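Local coordinates for synaptonemal complex protein 2 (Mus musculus, PDB 5IWZ) that is a major component of the axial and lateral elements of synaptonemal complexes and is required for normal meiotic chromosome synapsis and fertility, at residues K47-K52 against K81-L86; D54-R59 against S70-S75; A89-M94 against L136-D141; T93-G98 against S143-N148; V104-N109 against E130-L135. One frame throughout, in Å; residues are numbered along the deposited sequence.

Contact 1: residues K47-K52 against K81-L86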
# COMPACT_ATOMS: atom_id res chain seq x y z
N LYS A 47 26.78 18.29 11.15
CA LYS A 47 26.74 17.05 11.91
C LYS A 47 25.45 16.94 12.73
O LYS A 47 25.02 15.83 13.05
CB LYS A 47 27.97 16.99 12.83
CG LYS A 47 28.33 15.64 13.36
CD LYS A 47 29.07 14.81 12.32
CE LYS A 47 29.75 13.60 12.96
NZ LYS A 47 29.88 12.48 11.98
N GLN A 48 24.84 18.07 13.08
CA GLN A 48 23.61 18.11 13.85
C GLN A 48 22.34 18.14 12.98
O GLN A 48 21.25 18.30 13.52
CB GLN A 48 23.60 19.34 14.77
CG GLN A 48 24.60 19.27 15.93
CD GLN A 48 26.03 19.52 15.49
OE1 GLN A 48 26.32 20.49 14.79
NE2 GLN A 48 26.94 18.65 15.92
N PHE A 49 22.47 18.02 11.66
CA PHE A 49 21.30 18.05 10.78
C PHE A 49 20.30 16.97 11.15
O PHE A 49 19.10 17.23 11.25
CB PHE A 49 21.74 17.92 9.32
CG PHE A 49 20.62 18.12 8.31
CD1 PHE A 49 19.87 19.29 8.31
CD2 PHE A 49 20.36 17.17 7.34
CE1 PHE A 49 18.86 19.49 7.38
CE2 PHE A 49 19.35 17.37 6.40
CZ PHE A 49 18.60 18.53 6.43
N LEU A 50 20.77 15.73 11.36
CA LEU A 50 19.86 14.63 11.67
C LEU A 50 19.10 14.88 12.97
O LEU A 50 17.89 14.62 13.06
CB LEU A 50 20.64 13.31 11.75
CG LEU A 50 19.82 12.08 12.17
CD1 LEU A 50 18.64 11.81 11.21
CD2 LEU A 50 20.71 10.81 12.28
N ARG A 51 19.79 15.38 14.00
CA ARG A 51 19.14 15.72 15.26
C ARG A 51 18.03 16.74 15.06
O ARG A 51 16.96 16.62 15.68
CB ARG A 51 20.16 16.27 16.26
CG ARG A 51 19.53 16.91 17.49
CD ARG A 51 20.05 18.32 17.74
NE ARG A 51 19.22 19.04 18.71
CZ ARG A 51 19.54 19.25 19.98
NH1 ARG A 51 20.70 18.81 20.47
NH2 ARG A 51 18.71 19.91 20.78
N LYS A 52 18.27 17.76 14.23
CA LYS A 52 17.24 18.76 13.97
C LYS A 52 16.05 18.16 13.22
O LYS A 52 14.90 18.46 13.54
CB LYS A 52 17.83 19.93 13.18
CG LYS A 52 18.88 20.77 13.90
CD LYS A 52 19.53 21.71 12.90
CE LYS A 52 20.58 22.58 13.55
NZ LYS A 52 21.15 23.52 12.54
N LYS A 81 20.47 12.91 -2.29
CA LYS A 81 21.67 12.62 -3.06
C LYS A 81 22.51 13.86 -3.36
O LYS A 81 23.49 13.77 -4.09
CB LYS A 81 21.28 11.90 -4.35
CG LYS A 81 20.64 10.56 -4.03
CD LYS A 81 20.18 9.79 -5.24
CE LYS A 81 19.73 8.40 -4.82
NZ LYS A 81 19.49 7.50 -5.98
N ASN A 82 22.17 15.01 -2.77
CA ASN A 82 22.93 16.24 -2.95
C ASN A 82 23.40 16.82 -1.64
O ASN A 82 23.99 17.91 -1.63
CB ASN A 82 22.10 17.28 -3.71
CG ASN A 82 21.86 16.90 -5.15
OD1 ASN A 82 20.91 16.19 -5.47
ND2 ASN A 82 22.73 17.39 -6.03
N ILE A 83 23.18 16.14 -0.54
CA ILE A 83 23.56 16.60 0.79
C ILE A 83 24.95 16.06 1.10
O ILE A 83 25.27 14.91 0.78
CB ILE A 83 22.53 16.13 1.83
CG1 ILE A 83 21.23 16.93 1.66
CG2 ILE A 83 23.06 16.26 3.24
CD1 ILE A 83 20.10 16.46 2.55
N PHE A 84 25.78 16.90 1.71
CA PHE A 84 27.11 16.53 2.16
C PHE A 84 27.27 17.04 3.58
O PHE A 84 26.79 18.13 3.92
CB PHE A 84 28.20 17.08 1.22
CG PHE A 84 28.12 16.52 -0.18
CD1 PHE A 84 28.86 15.40 -0.54
CD2 PHE A 84 27.29 17.10 -1.13
CE1 PHE A 84 28.77 14.86 -1.82
CE2 PHE A 84 27.20 16.57 -2.42
CZ PHE A 84 27.94 15.45 -2.76
N ILE A 85 27.90 16.24 4.42
CA ILE A 85 28.17 16.60 5.81
C ILE A 85 29.67 16.45 6.03
O ILE A 85 30.21 15.34 5.90
CB ILE A 85 27.38 15.72 6.80
CG1 ILE A 85 25.88 15.80 6.49
CG2 ILE A 85 27.65 16.14 8.23
CD1 ILE A 85 25.03 14.86 7.33
N LEU A 86 30.34 17.57 6.34
CA LEU A 86 31.79 17.62 6.50
C LEU A 86 32.50 16.91 5.34
O LEU A 86 33.42 16.11 5.54
CB LEU A 86 32.21 17.04 7.85
CG LEU A 86 31.60 17.80 9.03
CD1 LEU A 86 32.07 17.23 10.36
CD2 LEU A 86 31.91 19.30 8.93
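Lys-47, just ahead of helix 49-63, and Ile-85, on strand 83-85, bring their CA atoms to 6.3 Å, the closest pair of CA atoms between the two segments. The strand lies in a small mixed sheet, parallel to strand 43-45. The chain passes from one strand to the other through helices 49-63 and 66-79, so this contact joins the start of that helical connection to the strand at its far end, within the armadillo-repeat-like part of the protein. No hydrogen bond links the segments. Ile-85 uses its CG2 branch, which stands trans to its own backbone N and meets the main chain of Lys-47: 3.7 Å to Lys-47 N and 3.9 Å to Lys-47 CA. Nearer the solvent, the Lys-47 chain only just reaches Leu-86, with 4.3 Å between Lys-47 CD and Leu-86 CD1. The inner end is hydrophobic and buried. There Leu-13 of helix 13-23 touches both Phe-49 and Ile-83, and Met-94 of helix 90-97 also packs on Phe-49. The side chains of Phe-49 and Ile-83 run nearly perpendicular to each other, and the end methyl CD1 of Ile-83 comes obliquely to the ring, 4.0 Å from CE2 of Phe-49.

Contact 2: residues D54-R59 against S70-S75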
# COMPACT_ATOMS: atom_id res chain seq x y z
N ASP A 54 15.10 15.04 13.43
CA ASP A 54 14.40 14.22 14.41
C ASP A 54 13.54 15.08 15.32
O ASP A 54 12.37 14.76 15.57
CB ASP A 54 15.42 13.42 15.23
CG ASP A 54 14.76 12.49 16.23
OD1 ASP A 54 15.20 12.48 17.39
OD2 ASP A 54 13.83 11.75 15.86
N ASP A 55 14.10 16.19 15.81
CA ASP A 55 13.36 17.10 16.67
C ASP A 55 12.12 17.64 15.96
O ASP A 55 11.02 17.65 16.52
CB ASP A 55 14.26 18.27 17.11
CG ASP A 55 15.32 17.85 18.14
OD1 ASP A 55 15.45 16.64 18.43
OD2 ASP A 55 16.05 18.74 18.63
N LEU A 56 12.28 18.11 14.73
CA LEU A 56 11.16 18.72 14.02
C LEU A 56 10.07 17.70 13.69
O LEU A 56 8.88 17.95 13.92
CB LEU A 56 11.70 19.42 12.77
CG LEU A 56 10.70 20.14 11.87
CD1 LEU A 56 10.22 21.29 12.73
CD2 LEU A 56 11.40 20.66 10.60
N ILE A 57 10.45 16.51 13.20
CA ILE A 57 9.44 15.52 12.82
C ILE A 57 8.65 15.03 14.03
O ILE A 57 7.42 14.92 13.98
CB ILE A 57 10.10 14.37 12.04
CG1 ILE A 57 10.45 14.83 10.63
CG2 ILE A 57 9.19 13.16 12.02
CD1 ILE A 57 11.40 13.87 9.92
N CYS A 58 9.34 14.74 15.15
CA CYS A 58 8.65 14.30 16.35
C CYS A 58 7.70 15.37 16.88
O CYS A 58 6.59 15.07 17.34
CB CYS A 58 9.68 13.90 17.43
SG CYS A 58 10.60 12.38 17.05
N ARG A 59 8.12 16.63 16.84
CA ARG A 59 7.23 17.70 17.29
C ARG A 59 5.98 17.78 16.43
O ARG A 59 4.86 17.84 16.95
CB ARG A 59 7.95 19.04 17.26
CG ARG A 59 7.03 20.19 17.62
CD ARG A 59 7.74 21.50 17.41
NE ARG A 59 7.51 22.09 16.10
CZ ARG A 59 8.27 23.06 15.59
NH1 ARG A 59 9.29 23.51 16.30
NH2 ARG A 59 8.02 23.57 14.39
N SER A 70 4.70 15.36 6.09
CA SER A 70 4.91 15.00 4.69
C SER A 70 5.90 15.92 4.01
O SER A 70 6.80 15.46 3.29
CB SER A 70 3.57 15.03 3.92
OG SER A 70 2.82 13.84 4.07
N SER A 71 5.73 17.24 4.19
CA SER A 71 6.61 18.18 3.50
C SER A 71 8.06 18.01 3.95
O SER A 71 8.99 18.12 3.14
CB SER A 71 6.12 19.63 3.71
OG SER A 71 6.38 20.11 5.03
N ILE A 72 8.29 17.71 5.23
CA ILE A 72 9.65 17.48 5.70
C ILE A 72 10.22 16.21 5.07
O ILE A 72 11.35 16.20 4.57
CB ILE A 72 9.71 17.42 7.24
CG1 ILE A 72 9.23 18.73 7.87
CG2 ILE A 72 11.12 17.12 7.67
CD1 ILE A 72 8.66 18.58 9.29
N LEU A 73 9.45 15.11 5.11
CA LEU A 73 9.96 13.84 4.59
C LEU A 73 10.30 13.94 3.12
O LEU A 73 11.29 13.36 2.66
CB LEU A 73 8.92 12.73 4.82
CG LEU A 73 8.65 12.38 6.27
CD1 LEU A 73 7.37 11.58 6.37
CD2 LEU A 73 9.82 11.57 6.83
N ILE A 74 9.49 14.69 2.36
CA ILE A 74 9.73 14.86 0.93
C ILE A 74 11.00 15.68 0.69
O ILE A 74 11.78 15.38 -0.22
CB ILE A 74 8.49 15.49 0.28
CG1 ILE A 74 7.37 14.44 0.16
CG2 ILE A 74 8.82 16.09 -1.09
CD1 ILE A 74 5.98 15.05 -0.13
N SER A 75 11.24 16.70 1.52
CA SER A 75 12.44 17.52 1.37
C SER A 75 13.71 16.71 1.58
O SER A 75 14.69 16.88 0.84
CB SER A 75 12.41 18.70 2.36
OG SER A 75 11.19 19.43 2.23
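Ile-72 has the largest share of this contact, and its side chain can be followed outward branch by branch against Leu-56 and Ile-57. CB faces Ile-57 but stands back from it, leaving its branches to make the touches. From it CG2 leaves trans to the backbone N and lands against Ile-57, 3.8 Å from Ile-57 CG1 and 4.0 Å from Ile-57 CD1. The other branch, CG1, swings to the N side (chi1 -61°) and heads for Leu-56, with Ile-72 CG1 4.0 Å from Leu-56 CD2. At its tip, Ile-72 CD1 presses on the fork of the leucine, 3.6 Å from Leu-56 CG and 3.7 Å from Leu-56 CD2. The two isoleucine side chains pass alongside one another, pointing opposite ways. Helices 49-63 and 66-79 are successive in the chain and form an antiparallel pair, their axes 10.5 Å apart here and inclined at 150°, an alpha-alpha hairpin of the armadillo-repeat-like domain. One residue further along, Leu-73 meets Ile-57 at roughly a right angle, with 4.2 Å between Leu-73 CD2 and Ile-57 CD1. Both continue into a wider hydrophobic layer, since Leu-73 also touches Leu-132 and Leu-135 of helix 123-141 while Ile-57 touches Trp-106. Leu-56 has a second task on its other methyl: CD1 sits over one face of the Arg-59 guanidinium, near its rim, 3.6 Å above the plane. That guanidinium is tied by NH1 and NH2 to the carbonyl oxygens of Leu-21 and Ala-20 at the end of helix 13-23.

Contact 3: residues A89-M94 against L136-D141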
# COMPACT_ATOMS: atom_id res chain seq x y z
N ALA A 89 29.42 12.00 1.95
CA ALA A 89 28.06 11.77 1.49
C ALA A 89 27.07 11.92 2.64
O ALA A 89 27.20 11.27 3.69
CB ALA A 89 27.94 10.38 0.87
N GLY A 90 26.07 12.79 2.44
CA GLY A 90 25.18 13.14 3.53
C GLY A 90 24.29 11.98 3.95
O GLY A 90 24.09 11.75 5.15
N LEU A 91 23.73 11.25 2.99
CA LEU A 91 22.82 10.17 3.37
C LEU A 91 23.57 9.09 4.14
O LEU A 91 23.09 8.60 5.16
CB LEU A 91 22.12 9.60 2.14
CG LEU A 91 20.91 8.70 2.41
CD1 LEU A 91 19.91 9.39 3.31
CD2 LEU A 91 20.24 8.25 1.12
N GLN A 92 24.79 8.76 3.70
CA GLN A 92 25.55 7.71 4.37
C GLN A 92 26.01 8.14 5.75
O GLN A 92 26.07 7.32 6.68
CB GLN A 92 26.74 7.29 3.51
CG GLN A 92 26.49 6.01 2.73
CD GLN A 92 26.24 4.82 3.65
OE1 GLN A 92 25.32 4.03 3.43
NE2 GLN A 92 27.08 4.67 4.67
N THR A 93 26.34 9.42 5.91
CA THR A 93 26.67 9.93 7.24
C THR A 93 25.47 9.86 8.18
O THR A 93 25.60 9.52 9.36
CB THR A 93 27.17 11.37 7.14
OG1 THR A 93 28.25 11.42 6.20
CG2 THR A 93 27.67 11.84 8.49
N MET A 94 24.28 10.19 7.68
CA MET A 94 23.10 10.10 8.54
C MET A 94 22.78 8.66 8.88
O MET A 94 22.36 8.36 10.00
CB MET A 94 21.91 10.81 7.89
CG MET A 94 22.07 12.33 7.93
SD MET A 94 20.57 13.24 7.49
CE MET A 94 20.44 12.87 5.75
N LEU A 136 12.18 5.72 3.19
CA LEU A 136 12.78 4.43 3.55
C LEU A 136 13.40 3.74 2.33
O LEU A 136 14.48 3.15 2.42
CB LEU A 136 11.72 3.52 4.17
CG LEU A 136 11.81 2.95 5.59
CD1 LEU A 136 11.19 1.56 5.59
CD2 LEU A 136 13.22 2.95 6.17
N MET A 137 12.73 3.79 1.17
CA MET A 137 13.29 3.11 0.00
C MET A 137 14.55 3.78 -0.51
O MET A 137 15.44 3.10 -1.01
CB MET A 137 12.25 3.00 -1.13
CG MET A 137 11.07 2.07 -0.84
SD MET A 137 11.50 0.43 -0.20
CE MET A 137 12.67 -0.15 -1.44
N VAL A 138 14.65 5.12 -0.40
CA VAL A 138 15.87 5.83 -0.77
C VAL A 138 17.05 5.36 0.09
O VAL A 138 18.17 5.19 -0.40
CB VAL A 138 15.66 7.35 -0.66
CG1 VAL A 138 16.99 8.10 -0.64
CG2 VAL A 138 14.76 7.87 -1.79
N ILE A 139 16.81 5.16 1.38
CA ILE A 139 17.86 4.66 2.26
C ILE A 139 18.19 3.21 1.92
O ILE A 139 19.36 2.79 1.97
CB ILE A 139 17.43 4.80 3.73
CG1 ILE A 139 17.15 6.26 4.07
CG2 ILE A 139 18.49 4.19 4.65
CD1 ILE A 139 16.25 6.43 5.27
N TYR A 140 17.17 2.41 1.63
CA TYR A 140 17.39 1.01 1.29
C TYR A 140 18.30 0.90 0.07
O TYR A 140 19.25 0.10 0.07
CB TYR A 140 16.04 0.34 1.05
CG TYR A 140 16.02 -1.11 0.62
CD1 TYR A 140 16.22 -1.46 -0.71
CD2 TYR A 140 15.73 -2.12 1.53
CE1 TYR A 140 16.17 -2.78 -1.11
CE2 TYR A 140 15.67 -3.44 1.14
CZ TYR A 140 15.89 -3.76 -0.19
OH TYR A 140 15.84 -5.07 -0.59
N ASP A 141 18.08 1.74 -0.94
CA ASP A 141 18.78 1.63 -2.22
C ASP A 141 20.17 2.26 -2.22
O ASP A 141 20.89 2.11 -3.21
CB ASP A 141 17.96 2.26 -3.35
CG ASP A 141 16.66 1.53 -3.60
OD1 ASP A 141 15.64 2.20 -3.85
OD2 ASP A 141 16.66 0.28 -3.55
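The first turn of helix 90-97 is laid against helix 123-141 through Leu-91, which packs on Val-138 and Ile-139; both helices belong to the armadillo-repeat-like domain. Leu-91 CG is trans to the backbone N (chi1 -166°), which extends the isobutyl group from its helix so that its two methyls divide the work. CD2 takes Val-138, lying 3.7 Å from Val-138 CG1, and the same methyl is 4.0 Å from the carbonyl oxygen of Val-138. CD1 takes the neighbouring residue, with 4.2 Å between Leu-91 CD1 and Ile-139 CG1. The leucine and the valine meet at a slant. Leu-99 of the following helix, 99-108, touches both Leu-91 and Ile-139 and so fills in beside the pair, while Ile-142 flanks Leu-91 as well. On the side of helix 90-97 turned from this contact, the helix start is held by its own chain: Ala-89, at the N-cap position, gives its carbonyl oxygen to the backbone N of Thr-93 and also to the Thr-93 hydroxyl, with Thr-93 OG1 2.7 Å from Ala-89 O and well above the carbonyl plane. Across the contact itself there is no hydrogen bond and no charge. Three aliphatic side chains make up nearly all of it, with some 103 Å² of surface buried, so the two helices are held here by hydrophobic burial without any directional bond.

Contact 4: residues T93-G98 against S143-N148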
# COMPACT_ATOMS: atom_id res chain seq x y z
N THR A 93 26.34 9.42 5.91
CA THR A 93 26.67 9.93 7.24
C THR A 93 25.47 9.86 8.18
O THR A 93 25.60 9.52 9.36
CB THR A 93 27.17 11.37 7.14
OG1 THR A 93 28.25 11.42 6.20
CG2 THR A 93 27.67 11.84 8.49
N MET A 94 24.28 10.19 7.68
CA MET A 94 23.10 10.10 8.54
C MET A 94 22.78 8.66 8.88
O MET A 94 22.36 8.36 10.00
CB MET A 94 21.91 10.81 7.89
CG MET A 94 22.07 12.33 7.93
SD MET A 94 20.57 13.24 7.49
CE MET A 94 20.44 12.87 5.75
N ILE A 95 22.98 7.74 7.93
CA ILE A 95 22.83 6.32 8.22
C ILE A 95 23.79 5.91 9.32
O ILE A 95 23.40 5.23 10.28
CB ILE A 95 23.04 5.46 6.96
CG1 ILE A 95 21.88 5.64 5.99
CG2 ILE A 95 23.18 4.00 7.31
CD1 ILE A 95 22.21 5.09 4.64
N LYS A 96 25.04 6.37 9.23
CA LYS A 96 26.01 6.08 10.28
C LYS A 96 25.68 6.78 11.59
O LYS A 96 26.10 6.30 12.66
CB LYS A 96 27.43 6.45 9.80
CG LYS A 96 27.89 7.86 10.17
CD LYS A 96 29.41 8.04 10.05
CE LYS A 96 29.86 9.41 10.58
NZ LYS A 96 29.49 9.62 12.02
N GLN A 97 24.92 7.88 11.56
CA GLN A 97 24.48 8.55 12.78
C GLN A 97 23.21 7.93 13.35
O GLN A 97 22.77 8.34 14.43
CB GLN A 97 24.26 10.04 12.51
CG GLN A 97 25.53 10.85 12.30
CD GLN A 97 25.24 12.31 11.98
OE1 GLN A 97 24.83 12.64 10.86
NE2 GLN A 97 25.45 13.19 12.96
N GLY A 98 22.60 6.98 12.64
CA GLY A 98 21.46 6.23 13.15
C GLY A 98 20.13 6.60 12.52
O GLY A 98 19.09 6.47 13.17
N SER A 143 22.91 1.82 -0.15
CA SER A 143 24.07 1.05 0.29
C SER A 143 23.60 -0.28 0.85
O SER A 143 22.40 -0.53 1.00
CB SER A 143 24.87 1.79 1.35
OG SER A 143 24.14 1.84 2.57
N ASP A 144 24.56 -1.14 1.17
CA ASP A 144 24.23 -2.40 1.83
C ASP A 144 23.84 -2.18 3.28
O ASP A 144 22.92 -2.84 3.78
CB ASP A 144 25.41 -3.37 1.73
CG ASP A 144 25.76 -3.71 0.30
OD1 ASP A 144 24.83 -3.86 -0.52
OD2 ASP A 144 26.97 -3.83 0.00
N GLU A 145 24.50 -1.24 3.96
CA GLU A 145 24.21 -0.98 5.37
C GLU A 145 22.79 -0.45 5.55
O GLU A 145 22.02 -0.99 6.35
CB GLU A 145 25.23 0.00 5.95
CG GLU A 145 24.95 0.37 7.40
CD GLU A 145 25.09 -0.81 8.35
OE1 GLU A 145 26.18 -0.95 8.95
OE2 GLU A 145 24.13 -1.59 8.50
N GLY A 146 22.44 0.61 4.82
CA GLY A 146 21.08 1.13 4.88
C GLY A 146 20.06 0.06 4.56
O GLY A 146 19.02 -0.03 5.21
N LYS A 147 20.37 -0.79 3.58
CA LYS A 147 19.47 -1.87 3.20
C LYS A 147 19.32 -2.90 4.31
O LYS A 147 18.20 -3.34 4.62
CB LYS A 147 19.99 -2.52 1.92
CG LYS A 147 19.18 -3.67 1.38
CD LYS A 147 19.73 -4.04 0.01
CE LYS A 147 19.90 -2.80 -0.86
NZ LYS A 147 20.09 -3.08 -2.31
N ASN A 148 20.44 -3.29 4.94
CA ASN A 148 20.34 -4.28 6.01
C ASN A 148 19.53 -3.74 7.19
O ASN A 148 18.68 -4.45 7.74
CB ASN A 148 21.73 -4.70 6.50
CG ASN A 148 21.65 -5.50 7.80
OD1 ASN A 148 21.29 -6.68 7.79
ND2 ASN A 148 21.94 -4.84 8.92
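Glu-145 offers the flat group nearest to Ile-95, yet neither a face nor an edge of its carboxylate is what Ile-95 touches. The contact is made one carbon earlier, where Glu-145 CG lies 4.0 Å from Ile-95 CG2. The glutamate starts out trans to its backbone N (chi1 177°) and then bends at chi2, so that its chain lies alongside the isoleucine, running the other way, and the carboxylate leads off away from the isoleucine; OE2 has a weak hydrogen bond to Gln-149. The longer branch of Ile-95 runs deeper. Its CD1 comes to rest on the backbone of Gly-146, 4.1 Å from Gly-146 CA, and with no side chain on the glycine the methyl can settle directly against the main chain of helix 144-163. This is also where the segments draw nearest, the CA atoms of Ile-95 and Gly-146 being 6.4 Å apart. Ser-143 borders the same methyl, 4.3 Å from Ile-95 CD1 to Ser-143 OG. That hydroxyl is held from two directions: it accepts from the backbone N of Gly-146 (3.1 Å from Gly-146 N to Ser-143 OG, 164° at the hydrogen), and it is hydrogen-bonded to OE1 of Gln-92 on helix 90-97. Gly-98 closes helix 90-97 with a positive phi of 107° in a Schellman motif. The contact thus lays the last turn of one helix against the start of another, and Ser-143, with its side chain bonded to the amide three residues on, is a classic serine N-cap.

Contact 5: residues V104-N109 against E130-L135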
# COMPACT_ATOMS: atom_id res chain seq x y z
N VAL A 104 12.47 4.45 12.47
CA VAL A 104 11.64 3.54 13.27
C VAL A 104 10.87 4.32 14.32
O VAL A 104 9.65 4.14 14.50
CB VAL A 104 12.52 2.45 13.92
CG1 VAL A 104 11.73 1.66 14.97
CG2 VAL A 104 13.06 1.52 12.84
N SER A 105 11.56 5.22 15.00
CA SER A 105 10.93 6.09 15.98
C SER A 105 9.82 6.95 15.35
O SER A 105 8.74 7.08 15.93
CB SER A 105 11.99 6.98 16.63
OG SER A 105 11.38 8.03 17.32
N TRP A 106 10.07 7.53 14.17
CA TRP A 106 9.03 8.35 13.56
C TRP A 106 7.82 7.50 13.22
O TRP A 106 6.67 7.92 13.42
CB TRP A 106 9.55 9.07 12.31
CG TRP A 106 10.77 9.92 12.56
CD1 TRP A 106 11.20 10.42 13.77
CD2 TRP A 106 11.74 10.34 11.59
NE1 TRP A 106 12.38 11.13 13.60
CE2 TRP A 106 12.73 11.09 12.27
CE3 TRP A 106 11.87 10.15 10.21
CZ2 TRP A 106 13.81 11.65 11.62
CZ3 TRP A 106 12.96 10.71 9.56
CH2 TRP A 106 13.91 11.45 10.26
N PHE A 107 8.06 6.29 12.72
CA PHE A 107 6.96 5.36 12.43
C PHE A 107 6.22 4.97 13.70
O PHE A 107 4.98 4.91 13.71
CB PHE A 107 7.52 4.12 11.73
CG PHE A 107 6.49 3.10 11.42
CD1 PHE A 107 5.58 3.29 10.39
CD2 PHE A 107 6.41 1.93 12.16
CE1 PHE A 107 4.61 2.34 10.11
CE2 PHE A 107 5.46 0.98 11.89
CZ PHE A 107 4.56 1.18 10.85
N GLU A 108 6.96 4.67 14.78
CA GLU A 108 6.33 4.40 16.07
C GLU A 108 5.49 5.57 16.54
O GLU A 108 4.37 5.40 17.03
CB GLU A 108 7.39 4.07 17.12
CG GLU A 108 8.15 2.77 16.90
CD GLU A 108 7.39 1.56 17.38
OE1 GLU A 108 7.93 0.43 17.27
OE2 GLU A 108 6.25 1.73 17.87
N ASN A 109 6.04 6.79 16.45
CA ASN A 109 5.33 8.01 16.82
C ASN A 109 4.20 8.37 15.86
O ASN A 109 3.48 9.33 16.12
CB ASN A 109 6.31 9.18 16.90
CG ASN A 109 7.30 9.03 18.06
OD1 ASN A 109 7.04 8.30 19.02
ND2 ASN A 109 8.43 9.71 17.97
N GLU A 130 3.00 7.09 3.00
CA GLU A 130 3.63 6.84 1.71
C GLU A 130 4.93 7.63 1.58
O GLU A 130 5.96 7.09 1.13
CB GLU A 130 2.65 7.21 0.60
CG GLU A 130 3.06 6.82 -0.78
CD GLU A 130 2.13 7.42 -1.82
OE1 GLU A 130 0.97 7.78 -1.45
OE2 GLU A 130 2.55 7.53 -2.99
N ASP A 131 4.92 8.90 2.01
CA ASP A 131 6.15 9.70 2.00
C ASP A 131 7.21 9.10 2.91
O ASP A 131 8.41 9.14 2.59
CB ASP A 131 5.84 11.13 2.43
CG ASP A 131 4.96 11.87 1.44
OD1 ASP A 131 5.02 11.54 0.23
OD2 ASP A 131 4.20 12.76 1.88
N LEU A 132 6.80 8.57 4.05
CA LEU A 132 7.77 7.94 4.96
C LEU A 132 8.41 6.72 4.30
O LEU A 132 9.64 6.56 4.32
CB LEU A 132 7.07 7.56 6.26
CG LEU A 132 7.94 6.96 7.37
CD1 LEU A 132 8.75 8.03 8.06
CD2 LEU A 132 7.08 6.26 8.38
N PHE A 133 7.60 5.84 3.71
CA PHE A 133 8.16 4.65 3.07
C PHE A 133 9.00 5.01 1.86
O PHE A 133 10.04 4.38 1.63
CB PHE A 133 7.05 3.67 2.71
CG PHE A 133 6.53 2.89 3.88
CD1 PHE A 133 7.40 2.18 4.70
CD2 PHE A 133 5.18 2.87 4.18
CE1 PHE A 133 6.93 1.47 5.80
CE2 PHE A 133 4.70 2.15 5.28
CZ PHE A 133 5.58 1.46 6.09
N ASP A 134 8.60 6.05 1.10
CA ASP A 134 9.42 6.53 -0.02
C ASP A 134 10.82 6.90 0.45
O ASP A 134 11.82 6.58 -0.20
CB ASP A 134 8.76 7.73 -0.70
CG ASP A 134 7.55 7.36 -1.56
OD1 ASP A 134 7.43 6.19 -1.96
OD2 ASP A 134 6.73 8.25 -1.84
N LEU A 135 10.91 7.62 1.57
CA LEU A 135 12.21 7.93 2.13
C LEU A 135 12.92 6.65 2.59
O LEU A 135 14.13 6.50 2.38
CB LEU A 135 12.05 8.92 3.28
CG LEU A 135 13.29 9.35 4.06
CD1 LEU A 135 14.46 9.74 3.14
CD2 LEU A 135 12.94 10.51 5.04
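Two chi1 angles near 180°, 178° for Phe-107 and -176° for Leu-132, swing both side chains trans to their backbone N atoms and send them across the gap between their helices, where they cross at about a right angle. Leu-132 then splits its methyls between two aromatic rings. CD2 comes to the edge of the Phe-107 ring, near its plane, 3.9 Å from Phe-107 CD1 and 4.0 Å from Phe-107 CB. CD1 sits at the edge of the Trp-106 indole, 4.3 Å from Trp-106 CE3. The leucine is therefore bordered by rim carbons of two rings from neighbouring residues, with neither ring lying flat upon it. Phe-133 adds a third ring: its side chain leaves its helix to one side, but its end reaches Phe-107, and Phe-133 CZ lies 4.2 Å from Phe-107 CE1 in an oblique approach. The polar edge of the indole is satisfied by another helix, since Trp-106 NE1 is hydrogen-bonded to OD2 of Asp-54 on helix 49-63. Beyond the phenylalanines, Gln-157 and Ile-158 of helix 144-163 touch Phe-107 and Phe-133 respectively, so a further helix closes over them. Over residues 104-108 and 130-135 the axes are 11.4 Å apart and run nearly antiparallel, at 167°, and aromatic and leucine side chains fill the core between them, in keeping with a stacked armadillo-like array of helices.

In the fold
All five contacts lie in the armadillo-repeat-like domain, on one side of the chain's centre. Contacts 3 and 4 are nearly a single site, their centres 6 Å apart: helix 90-97 meets successive helices 123-141 and 144-163, and Ile-139 of contact 3 packs on Ile-95 of contact 4. Contact 1 lies about 11 Å from contact 3, centre to centre, and a probable hydrogen bond between Ile-83 O and Gly-90 N, 2.8 Å, joins them. Contact 2 shares helix 49-63 with contact 1, and its centre is about 10 Å from that of contact 5, with Ser-70 OG hydrogen-bonded to Asp-131 OD2. Contact 5 is nested along the chain within the loops closed by contacts 3 and 4.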